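Local coordinates for protein putative immunoglobulin A1 protease (Bacteroides ovatus, PDB 3N6Z) that is of unproven function but may be a peptidase that cleaves immunoglobulin A1, built around a parallel beta-solenoid, at residues A[148-153]-A[166-171]. Numbering follows the deposited sequence. Where two conformers were deposited one is given.
Sequences GIITGY and GRIVNC
I150 faces I168 across the core of the chain, with no hydrogen bond between residues 148-153 and 166-171; every contact across the join is between side-chain carbons, and it buries 148 Å² in all. The CA atoms of I150 and I168 are 8.7 Å apart, too far for paired strands and right for two walls whose side chains meet in the middle. I150 and I168 share the contact almost equally; I150 touches through two branches. Its CG2, set anti to the backbone N (the CG1 torsion chi1 is -56°), lies 3.7 Å from I168 CD1. The I150 and I168 side chains slide past each other in opposite directions, side by side, and the other branch of I150 brings its CD1 to 3.9 Å from C171 CB and 4.1 Å from I168 CG2. F123, F135 and I186 of the same chain add further apolar surface around the pair.

T151 splits its two branches by chemistry. CG2 turns to the I168 methyl, with CD1 at 4.1 Å, while OG1 reaches past the corner to the start of strand 153-154: T151 OG1 donates to Y153 O at 2.8 Å, approaching from above the carbonyl plane, 51° out of it, and so bridging the corner at G152. An alanine here would lose both branches, so Y153 O is likely to be left without this donor and the corner less firmly held, with a gap beside I168 CD1.

Strands 153-154 and 166-169 both pair in parallel with 125-131, and other parallel sheets stack strand on strand along the chain. Inward-pointing aliphatic residues meeting between walls, with a sharp corner at G152, are the arrangement of a parallel beta-solenoid interior.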
loop_
_atom_site.group_PDB
_atom_site.type_symbol
_atom_site.label_atom_id
_atom_site.label_comp_id
_atom_site.label_asym_id
_atom_site.label_seq_id
_atom_site.Cartn_x
_atom_site.Cartn_y
_atom_site.Cartn_z
ATOM N N GLY A 148 1.901 3.305 -5.390
ATOM C CA GLY A 148 2.453 2.519 -4.311
ATOM C C GLY A 148 2.956 1.197 -4.840
ATOM O O GLY A 148 2.744 0.871 -5.996
ATOM N N ILE A 149 3.659 0.423 -4.000
ATOM C CA ILE A 149 4.234 -0.842 -4.482
ATOM C C ILE A 149 3.158 -1.822 -4.892
ATOM O O ILE A 149 3.234 -2.411 -5.957
ATOM C CB ILE A 149 5.206 -1.469 -3.436
ATOM C CG1 ILE A 149 6.528 -0.699 -3.475
ATOM C CG2 ILE A 149 5.453 -2.969 -3.689
ATOM C CD1 ILE A 149 7.399 -0.825 -2.211
ATOM N N ILE A 150 2.160 -2.033 -4.036
ATOM C CA ILE A 150 1.145 -3.031 -4.339
ATOM C C ILE A 150 0.152 -2.532 -5.395
ATOM O O ILE A 150 -0.192 -3.272 -6.326
ATOM C CB ILE A 150 0.424 -3.525 -3.055
ATOM C CG1 ILE A 150 1.474 -4.070 -2.052
ATOM C CG2 ILE A 150 -0.631 -4.597 -3.406
ATOM C CD1 ILE A 150 0.944 -4.859 -0.839
ATOM N N THR A 151 -0.250 -1.268 -5.310
ATOM C CA THR A 151 -1.187 -0.728 -6.289
ATOM C C THR A 151 -1.101 0.772 -6.372
ATOM O O THR A 151 -0.652 1.439 -5.424
ATOM C CB THR A 151 -2.627 -1.206 -5.982
ATOM O OG1 THR A 151 -3.468 -1.017 -7.114
ATOM C CG2 THR A 151 -3.186 -0.480 -4.742
ATOM N N GLY A 152 -1.566 1.302 -7.488
ATOM C CA GLY A 152 -1.751 2.752 -7.651
ATOM C C GLY A 152 -2.995 3.177 -6.910
ATOM O O GLY A 152 -2.873 3.871 -5.905
ATOM N N TYR A 153 -4.163 2.741 -7.370
ATOM C CA TYR A 153 -5.426 2.889 -6.652
ATOM C C TYR A 153 -5.790 1.593 -5.976
ATOM O O TYR A 153 -5.720 0.516 -6.586
ATOM C CB TYR A 153 -6.578 3.274 -7.598
ATOM C CG TYR A 153 -6.741 4.739 -7.783
ATOM C CD1 TYR A 153 -5.826 5.482 -8.497
ATOM C CD2 TYR A 153 -7.795 5.393 -7.156
ATOM C CE1 TYR A 153 -5.987 6.881 -8.621
ATOM C CE2 TYR A 153 -7.972 6.739 -7.272
ATOM C CZ TYR A 153 -7.087 7.487 -7.979
ATOM O OH TYR A 153 -7.297 8.856 -8.028
ATOM N N GLY A 166 -11.669 -2.095 -3.050
ATOM C CA GLY A 166 -10.470 -2.922 -2.911
ATOM C C GLY A 166 -9.924 -2.958 -1.513
ATOM O O GLY A 166 -10.011 -1.971 -0.797
ATOM N N ARG A 167 -9.359 -4.110 -1.122
ATOM C CA ARG A 167 -8.820 -4.309 0.212
ATOM C C ARG A 167 -7.448 -4.976 0.128
ATOM O O ARG A 167 -7.246 -5.904 -0.681
ATOM C CB ARG A 167 -9.741 -5.182 1.028
ATOM C CG ARG A 167 -11.101 -4.532 1.283
ATOM C CD ARG A 167 -12.204 -5.530 1.553
ATOM N NE ARG A 167 -12.494 -6.325 0.354
ATOM C CZ ARG A 167 -13.185 -5.891 -0.706
ATOM N NH1 ARG A 167 -13.760 -4.707 -0.706
ATOM N NH2 ARG A 167 -13.283 -6.664 -1.785
ATOM N N ILE A 168 -6.540 -4.518 0.981
ATOM C CA ILE A 168 -5.216 -5.111 1.152
ATOM C C ILE A 168 -5.093 -5.452 2.624
ATOM O O ILE A 168 -5.175 -4.570 3.493
ATOM C CB ILE A 168 -4.073 -4.176 0.695
ATOM C CG1 ILE A 168 -4.182 -3.941 -0.823
ATOM C CG2 ILE A 168 -2.707 -4.768 1.084
ATOM C CD1 ILE A 168 -3.191 -2.899 -1.379
ATOM N N VAL A 169 -4.867 -6.737 2.927
ATOM C CA VAL A 169 -4.911 -7.247 4.290
ATOM C C VAL A 169 -3.719 -8.214 4.524
ATOM O O VAL A 169 -3.460 -9.103 3.693
ATOM C CB VAL A 169 -6.279 -7.937 4.547
ATOM C CG1 VAL A 169 -6.373 -8.449 5.958
ATOM C CG2 VAL A 169 -7.433 -6.956 4.258
ATOM N N ASN A 170 -3.058 -8.093 5.667
ATOM C CA ASN A 170 -1.966 -9.012 6.023
ATOM C C ASN A 170 -0.865 -9.002 4.958
ATOM O O ASN A 170 -0.401 -10.061 4.516
ATOM C CB ASN A 170 -2.433 -10.460 6.257
ATOM C CG ASN A 170 -3.648 -10.582 7.127
ATOM O OD1 ASN A 170 -3.912 -9.786 8.028
ATOM N ND2 ASN A 170 -4.428 -11.628 6.841
ATOM N N CYS A 171 -0.468 -7.805 4.531
ATOM C CA CYS A 171 0.571 -7.651 3.529
ATOM C C CYS A 171 1.668 -6.707 4.016
ATOM O O CYS A 171 1.459 -5.913 4.928
ATOM C CB CYS A 171 0.007 -7.128 2.199
ATOM S SG CYS A 171 -1.129 -8.240 1.378
#